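Local coordinates for nucleoporin nup120 (Schizosaccharomyces pombe, PDB 4GQ2), which serves as a structural component of the nuclear pore complex, whose nucleoporins can also dock transiently associated nuclear transport factors, at residues Asp304-Asn316 and Val326-Pro338. Residues are numbered along the deposited sequence; the frame is centred on the assembly and turned at random.
Sequences DNSHGSFSIYKLN and VVIEKGIIPPSLP
The Tyr313 side chain crosses Val326 and runs beside that of Ile328, both pointing the same way. CB rests on Val326 CG1; CG is anti to the carbonyl carbon (chi1 -67°), which carries the ring alongside Ile328. CD2 touches Val326 CG1 at 3.6 Å and Ile328 CA, CE2 and CZ meet Ile328 CG2, and the hydroxyl ends in a weak hydrogen bond with Tyr302. A long, flat group suits this place, apolar along its flank and polar at its end. Next along the ladder, Lys314 and Val327 form an antiparallel hydrogen-bonded pair, Lys314 N to Val327 O at 2.8 Å, their side chains on the other face of the sheet from Tyr313. These strands are the last two of a four-stranded antiparallel sheet, consistent with one blade of the beta-propeller domain. In the other direction, Ile312 O accepts from two successive amides, Glu329 N (2.8 Å) and Lys330 N (3.1 Å). Two weak backbone bonds then join Phe310 and Ile333, while Pro335 CG reaches the Phe310 ring edge in its plane, 3.9 Å from CE1. Prolines, lacking an N-H, suit this extended run, where backbone bonds to 304-316 have ended. Pro338 CG sits over one face of the His307 imidazole, offset toward the rim, and NE2 hydrogen-bonds Glu341. An alanine at His307 would probably leave Pro338 without its flat partner and Glu341 without this hydrogen bond. At Gly308 phi is positive (91°) and psi extended, so a beta carbon would collide with the His307 carbonyl oxygen.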
ATOM      1  N   ASP A 304     -13.736 -12.721 -42.473  1.00 84.91           N
ATOM      2  CA  ASP A 304     -15.112 -12.968 -42.906  1.00 67.80           C
ATOM      3  C   ASP A 304     -15.884 -11.671 -42.883  1.00 81.16           C
ATOM      4  O   ASP A 304     -15.308 -10.588 -42.767  1.00 78.44           O
ATOM      5  CB  ASP A 304     -15.827 -13.901 -41.924  1.00 68.87           C
ATOM      6  CG  ASP A 304     -15.545 -15.359 -42.172  1.00 65.52           C
ATOM      7  OD1 ASP A 304     -14.705 -15.686 -43.031  1.00 65.27           O
ATOM      8  OD2 ASP A 304     -16.170 -16.186 -41.475  1.00 74.01           O
ATOM      9  N   ASN A 305     -17.204 -11.804 -42.975  1.00 95.45           N
ATOM     10  CA  ASN A 305     -18.119 -10.727 -42.650  1.00 96.50           C
ATOM     11  C   ASN A 305     -18.331 -10.659 -41.142  1.00 84.78           C
ATOM     12  O   ASN A 305     -18.616  -9.591 -40.603  1.00 82.39           O
ATOM     13  CB  ASN A 305     -19.457 -10.933 -43.360  1.00110.66           C
ATOM     14  CG  ASN A 305     -19.325 -10.903 -44.870  1.00113.97           C
ATOM     15  OD1 ASN A 305     -19.483 -11.928 -45.538  1.00108.09           O
ATOM     16  ND2 ASN A 305     -19.023  -9.730 -45.417  1.00107.92           N
ATOM     17  N   SER A 306     -18.175 -11.803 -40.471  1.00 86.82           N
ATOM     18  CA  SER A 306     -18.411 -11.909 -39.027  1.00 89.00           C
ATOM     19  C   SER A 306     -17.272 -12.595 -38.263  1.00 92.88           C
ATOM     20  O   SER A 306     -17.412 -13.729 -37.797  1.00 98.98           O
ATOM     21  CB  SER A 306     -19.734 -12.632 -38.757  1.00 88.66           C
ATOM     22  OG  SER A 306     -19.670 -13.976 -39.196  1.00 93.50           O
ATOM     23  N   HIS A 307     -16.146 -11.892 -38.152  1.00 89.02           N
ATOM     24  CA  HIS A 307     -15.008 -12.287 -37.292  1.00 89.15           C
ATOM     25  C   HIS A 307     -14.067 -13.332 -37.836  1.00 77.78           C
ATOM     26  O   HIS A 307     -12.951 -13.485 -37.334  1.00 71.13           O
ATOM     27  CB  HIS A 307     -15.462 -12.628 -35.865  1.00 79.34           C
ATOM     28  CG  HIS A 307     -16.262 -11.528 -35.206  1.00 77.14           C
ATOM     29  ND1 HIS A 307     -15.900 -10.229 -35.272  1.00 71.41           N
ATOM     30  CD2 HIS A 307     -17.440 -11.570 -34.467  1.00 76.04           C
ATOM     31  CE1 HIS A 307     -16.801  -9.479 -34.610  1.00 68.67           C
ATOM     32  NE2 HIS A 307     -17.741 -10.300 -34.114  1.00 72.27           N
ATOM     33  N   GLY A 308     -14.489 -14.053 -38.870  1.00 65.69           N
ATOM     34  CA  GLY A 308     -13.594 -14.972 -39.563  1.00 59.26           C
ATOM     35  C   GLY A 308     -13.575 -16.392 -39.031  1.00 58.29           C
ATOM     36  O   GLY A 308     -14.495 -16.824 -38.338  1.00 57.42           O
ATOM     37  N   SER A 309     -12.514 -17.117 -39.376  1.00 53.14           N
ATOM     38  CA  SER A 309     -12.327 -18.500 -38.957  1.00 54.83           C
ATOM     39  C   SER A 309     -10.842 -18.826 -38.991  1.00 51.53           C
ATOM     40  O   SER A 309     -10.041 -18.028 -39.473  1.00 55.12           O
ATOM     41  CB  SER A 309     -13.107 -19.458 -39.867  1.00 59.02           C
ATOM     42  OG  SER A 309     -12.746 -19.295 -41.229  1.00 65.74           O
ATOM     43  N   PHE A 310     -10.476 -19.996 -38.479  1.00 48.76           N
ATOM     44  CA  PHE A 310      -9.073 -20.372 -38.371  1.00 62.53           C
ATOM     45  C   PHE A 310      -8.803 -21.766 -38.932  1.00 66.28           C
ATOM     46  O   PHE A 310      -9.643 -22.658 -38.829  1.00 56.24           O
ATOM     47  CB  PHE A 310      -8.618 -20.315 -36.911  1.00 65.60           C
ATOM     48  CG  PHE A 310      -8.558 -18.924 -36.338  1.00 58.45           C
ATOM     49  CD1 PHE A 310      -9.674 -18.355 -35.733  1.00 60.09           C
ATOM     50  CD2 PHE A 310      -7.375 -18.191 -36.383  1.00 65.63           C
ATOM     51  CE1 PHE A 310      -9.618 -17.078 -35.199  1.00 62.26           C
ATOM     52  CE2 PHE A 310      -7.310 -16.914 -35.847  1.00 60.93           C
ATOM     53  CZ  PHE A 310      -8.433 -16.358 -35.254  1.00 56.96           C
ATOM     54  N   SER A 311      -7.620 -21.941 -39.516  1.00 70.65           N
ATOM     55  CA  SER A 311      -7.177 -23.241 -40.015  1.00 64.55           C
ATOM     56  C   SER A 311      -5.909 -23.706 -39.310  1.00 66.82           C
ATOM     57  O   SER A 311      -5.099 -22.890 -38.875  1.00 79.09           O
ATOM     58  CB  SER A 311      -6.931 -23.181 -41.522  1.00 59.81           C
ATOM     59  OG  SER A 311      -8.148 -23.132 -42.237  1.00 67.16           O
ATOM     60  N   ILE A 312      -5.750 -25.021 -39.194  1.00 73.88           N
ATOM     61  CA  ILE A 312      -4.495 -25.615 -38.736  1.00 69.25           C
ATOM     62  C   ILE A 312      -3.921 -26.519 -39.831  1.00 74.27           C
ATOM     63  O   ILE A 312      -4.658 -27.251 -40.491  1.00100.62           O
ATOM     64  CB  ILE A 312      -4.659 -26.378 -37.398  1.00 70.88           C
ATOM     65  CG1 ILE A 312      -4.915 -25.388 -36.248  1.00 75.52           C
ATOM     66  CG2 ILE A 312      -3.431 -27.235 -37.101  1.00 58.79           C
ATOM     67  CD1 ILE A 312      -5.185 -26.026 -34.896  1.00 62.39           C
ATOM     68  N   TYR A 313      -2.608 -26.441 -40.027  1.00 63.98           N
ATOM     69  CA  TYR A 313      -1.905 -27.250 -41.012  1.00 60.58           C
ATOM     70  C   TYR A 313      -0.738 -27.981 -40.366  1.00 65.17           C
ATOM     71  O   TYR A 313      -0.066 -27.438 -39.489  1.00 72.65           O
ATOM     72  CB  TYR A 313      -1.365 -26.372 -42.142  1.00 62.51           C
ATOM     73  CG  TYR A 313      -2.415 -25.735 -43.023  1.00 77.89           C
ATOM     74  CD1 TYR A 313      -3.080 -24.580 -42.619  1.00 68.85           C
ATOM     75  CD2 TYR A 313      -2.729 -26.273 -44.275  1.00 82.54           C
ATOM     76  CE1 TYR A 313      -4.037 -23.988 -43.424  1.00 68.21           C
ATOM     77  CE2 TYR A 313      -3.684 -25.680 -45.092  1.00 74.17           C
ATOM     78  CZ  TYR A 313      -4.334 -24.538 -44.657  1.00 71.73           C
ATOM     79  OH  TYR A 313      -5.288 -23.934 -45.443  1.00 78.32           O
ATOM     80  N   LYS A 314      -0.499 -29.209 -40.816  1.00 69.66           N
ATOM     81  CA  LYS A 314       0.670 -29.979 -40.408  1.00 66.06           C
ATOM     82  C   LYS A 314       1.770 -29.813 -41.451  1.00 65.31           C
ATOM     83  O   LYS A 314       1.510 -29.891 -42.656  1.00 75.35           O
ATOM     84  CB  LYS A 314       0.303 -31.462 -40.250  1.00 61.00           C
ATOM     85  CG  LYS A 314       1.452 -32.380 -39.857  1.00 69.07           C
ATOM     86  CD  LYS A 314       1.668 -32.430 -38.351  1.00 81.64           C
ATOM     87  CE  LYS A 314       2.982 -33.108 -37.976  1.00 83.89           C
ATOM     88  NZ  LYS A 314       2.956 -34.588 -38.145  1.00 83.63           N
ATOM     89  N   LEU A 315       2.989 -29.564 -40.985  1.00 61.15           N
ATOM     90  CA  LEU A 315       4.151 -29.545 -41.861  1.00 64.64           C
ATOM     91  C   LEU A 315       4.849 -30.897 -41.797  1.00 76.64           C
ATOM     92  O   LEU A 315       5.234 -31.366 -40.720  1.00 72.34           O
ATOM     93  CB  LEU A 315       5.131 -28.432 -41.479  1.00 56.36           C
ATOM     94  CG  LEU A 315       5.739 -27.547 -42.580  1.00 67.97           C
ATOM     95  CD1 LEU A 315       6.982 -26.858 -42.048  1.00 73.90           C
ATOM     96  CD2 LEU A 315       6.077 -28.283 -43.873  1.00 69.27           C
ATOM     97  N   ASN A 316       4.997 -31.514 -42.966  1.00 84.28           N
ATOM     98  CA  ASN A 316       5.657 -32.802 -43.098  1.00 77.30           C
ATOM     99  C   ASN A 316       6.910 -32.664 -43.953  1.00 84.35           C
ATOM    100  O   ASN A 316       6.854 -32.161 -45.079  1.00 73.68           O
ATOM    101  CB  ASN A 316       4.693 -33.828 -43.701  1.00 82.06           C
ATOM    102  CG  ASN A 316       3.433 -34.008 -42.865  1.00 87.53           C
ATOM    103  OD1 ASN A 316       3.505 -34.290 -41.668  1.00 82.05           O
ATOM    104  ND2 ASN A 316       2.271 -33.845 -43.496  1.00 82.09           N
ATOM    105  N   VAL A 326       2.695 -29.066 -46.815  1.00 82.26           N
ATOM    106  CA  VAL A 326       1.787 -28.402 -45.889  1.00 78.80           C
ATOM    107  C   VAL A 326       0.414 -29.044 -46.063  1.00 72.10           C
ATOM    108  O   VAL A 326      -0.338 -28.696 -46.975  1.00 77.93           O
ATOM    109  CB  VAL A 326       1.753 -26.870 -46.103  1.00 80.45           C
ATOM    110  CG1 VAL A 326       0.731 -26.214 -45.194  1.00 89.16           C
ATOM    111  CG2 VAL A 326       3.117 -26.269 -45.824  1.00 75.94           C
ATOM    112  N   VAL A 327       0.107 -30.007 -45.198  1.00 73.24           N
ATOM    113  CA  VAL A 327      -1.141 -30.765 -45.300  1.00 74.15           C
ATOM    114  C   VAL A 327      -2.142 -30.269 -44.262  1.00 70.19           C
ATOM    115  O   VAL A 327      -1.797 -30.083 -43.094  1.00 78.56           O
ATOM    116  CB  VAL A 327      -0.914 -32.294 -45.177  1.00 84.04           C
ATOM    117  CG1 VAL A 327      -2.230 -33.050 -45.298  1.00 94.48           C
ATOM    118  CG2 VAL A 327       0.057 -32.786 -46.246  1.00 69.11           C
ATOM    119  N   ILE A 328      -3.377 -30.057 -44.708  1.00 71.24           N
ATOM    120  CA  ILE A 328      -4.450 -29.480 -43.892  1.00 76.44           C
ATOM    121  C   ILE A 328      -4.855 -30.372 -42.715  1.00 79.91           C
ATOM    122  O   ILE A 328      -4.792 -31.599 -42.802  1.00 80.89           O
ATOM    123  CB  ILE A 328      -5.715 -29.208 -44.739  1.00 81.11           C
ATOM    124  CG1 ILE A 328      -5.361 -29.018 -46.222  1.00105.83           C
ATOM    125  CG2 ILE A 328      -6.479 -28.008 -44.189  1.00 84.07           C
ATOM    126  CD1 ILE A 328      -6.450 -29.450 -47.184  1.00107.75           C
ATOM    127  N   GLU A 329      -5.266 -29.737 -41.618  1.00 86.57           N
ATOM    128  CA  GLU A 329      -5.869 -30.430 -40.477  1.00 79.88           C
ATOM    129  C   GLU A 329      -7.224 -29.833 -40.091  1.00 71.41           C
ATOM    130  O   GLU A 329      -8.075 -30.534 -39.546  1.00 74.46           O
ATOM    131  CB  GLU A 329      -4.936 -30.422 -39.270  1.00 78.86           C
ATOM    132  CG  GLU A 329      -3.747 -31.354 -39.406  1.00 99.76           C
ATOM    133  CD  GLU A 329      -3.080 -31.650 -38.077  1.00127.08           C
ATOM    134  OE1 GLU A 329      -3.018 -30.740 -37.223  1.00134.04           O
ATOM    135  OE2 GLU A 329      -2.613 -32.794 -37.888  1.00136.87           O
ATOM    136  N   LYS A 330      -7.420 -28.545 -40.376  1.00 70.51           N
ATOM    137  CA  LYS A 330      -8.675 -27.870 -40.062  1.00 69.41           C
ATOM    138  C   LYS A 330      -9.065 -26.873 -41.144  1.00 73.18           C
ATOM    139  O   LYS A 330      -8.228 -26.106 -41.616  1.00 89.88           O
ATOM    140  CB  LYS A 330      -8.555 -27.139 -38.729  1.00 76.33           C
ATOM    141  CG  LYS A 330      -9.572 -27.561 -37.686  1.00 82.44           C
ATOM    142  CD  LYS A 330      -9.049 -28.748 -36.894  1.00 89.10           C
ATOM    143  CE  LYS A 330      -9.796 -28.920 -35.584  1.00132.64           C
ATOM    144  NZ  LYS A 330      -9.285 -30.078 -34.796  1.00144.85           N
ATOM    145  N   GLY A 331     -10.339 -26.890 -41.530  1.00 74.46           N
ATOM    146  CA  GLY A 331     -10.893 -25.908 -42.460  1.00 58.50           C
ATOM    147  C   GLY A 331     -11.431 -24.677 -41.746  1.00 75.74           C
ATOM    148  O   GLY A 331     -11.229 -23.551 -42.207  1.00 73.17           O
ATOM    149  N   ILE A 332     -12.115 -24.885 -40.618  1.00 90.07           N
ATOM    150  CA  ILE A 332     -12.728 -23.786 -39.853  1.00 72.47           C
ATOM    151  C   ILE A 332     -12.738 -23.989 -38.321  1.00 85.70           C
ATOM    152  O   ILE A 332     -13.192 -25.020 -37.816  1.00 96.08           O
ATOM    153  CB  ILE A 332     -14.154 -23.451 -40.373  1.00 69.44           C
ATOM    154  CG1 ILE A 332     -14.085 -22.471 -41.554  1.00 85.04           C
ATOM    155  CG2 ILE A 332     -15.031 -22.865 -39.274  1.00 88.04           C
ATOM    156  CD1 ILE A 332     -15.434 -22.034 -42.104  1.00 74.54           C
ATOM    157  N   ILE A 333     -12.210 -22.993 -37.607  1.00 86.66           N
ATOM    158  CA  ILE A 333     -12.417 -22.820 -36.168  1.00 73.11           C
ATOM    159  C   ILE A 333     -13.151 -21.482 -35.992  1.00 78.11           C
ATOM    160  O   ILE A 333     -12.538 -20.419 -36.115  1.00 78.77           O
ATOM    161  CB  ILE A 333     -11.080 -22.818 -35.382  1.00 73.70           C
ATOM    162  CG1 ILE A 333     -10.453 -24.216 -35.373  1.00 65.71           C
ATOM    163  CG2 ILE A 333     -11.278 -22.332 -33.951  1.00 71.62           C
ATOM    164  CD1 ILE A 333      -9.063 -24.279 -34.766  1.00 65.05           C
ATOM    165  N   PRO A 334     -14.476 -21.525 -35.741  1.00 96.23           N
ATOM    166  CA  PRO A 334     -15.246 -20.284 -35.681  1.00 83.23           C
ATOM    167  C   PRO A 334     -15.279 -19.671 -34.280  1.00 74.75           C
ATOM    168  O   PRO A 334     -15.704 -20.333 -33.331  1.00 71.03           O
ATOM    169  CB  PRO A 334     -16.654 -20.716 -36.122  1.00 76.78           C
ATOM    170  CG  PRO A 334     -16.694 -22.210 -35.982  1.00 96.73           C
ATOM    171  CD  PRO A 334     -15.338 -22.706 -35.551  1.00111.13           C
ATOM    172  N   PRO A 335     -14.823 -18.409 -34.151  1.00 67.01           N
ATOM    173  CA  PRO A 335     -14.828 -17.704 -32.872  1.00 70.02           C
ATOM    174  C   PRO A 335     -16.242 -17.468 -32.375  1.00 66.93           C
ATOM    175  O   PRO A 335     -17.173 -17.377 -33.178  1.00 62.96           O
ATOM    176  CB  PRO A 335     -14.173 -16.352 -33.204  1.00 67.51           C
ATOM    177  CG  PRO A 335     -13.409 -16.587 -34.461  1.00 74.97           C
ATOM    178  CD  PRO A 335     -14.224 -17.591 -35.220  1.00 75.72           C
ATOM    179  N   SER A 336     -16.394 -17.376 -31.058  1.00 62.40           N
ATOM    180  CA  SER A 336     -17.661 -16.992 -30.453  1.00 61.92           C
ATOM    181  C   SER A 336     -17.925 -15.523 -30.767  1.00 64.90           C
ATOM    182  O   SER A 336     -17.054 -14.829 -31.298  1.00 64.65           O
ATOM    183  CB  SER A 336     -17.602 -17.198 -28.945  1.00 54.72           C
ATOM    184  OG  SER A 336     -16.637 -18.179 -28.612  1.00 72.38           O
ATOM    185  N   LEU A 337     -19.124 -15.055 -30.443  1.00 64.84           N
ATOM    186  CA  LEU A 337     -19.476 -13.654 -30.639  1.00 71.99           C
ATOM    187  C   LEU A 337     -18.778 -12.753 -29.608  1.00 77.33           C
ATOM    188  O   LEU A 337     -18.900 -12.983 -28.401  1.00 72.00           O
ATOM    189  CB  LEU A 337     -21.002 -13.468 -30.587  1.00 72.04           C
ATOM    190  CG  LEU A 337     -21.795 -13.863 -29.328  1.00 94.00           C
ATOM    191  CD1 LEU A 337     -23.024 -12.980 -29.157  1.00112.74           C
ATOM    192  CD2 LEU A 337     -22.180 -15.340 -29.315  1.00101.64           C
ATOM    193  N   PRO A 338     -17.985 -11.764 -30.076  1.00 91.46           N
ATOM    194  CA  PRO A 338     -17.711 -10.637 -29.195  1.00 90.34           C
ATOM    195  C   PRO A 338     -18.989  -9.835 -28.960  1.00 79.97           C
ATOM    196  O   PRO A 338     -19.900  -9.869 -29.785  1.00 91.07           O
ATOM    197  CB  PRO A 338     -16.679  -9.827 -29.982  1.00 89.99           C
ATOM    198  CG  PRO A 338     -15.924 -10.865 -30.736  1.00 79.07           C
ATOM    199  CD  PRO A 338     -16.990 -11.841 -31.165  1.00108.76           C
TER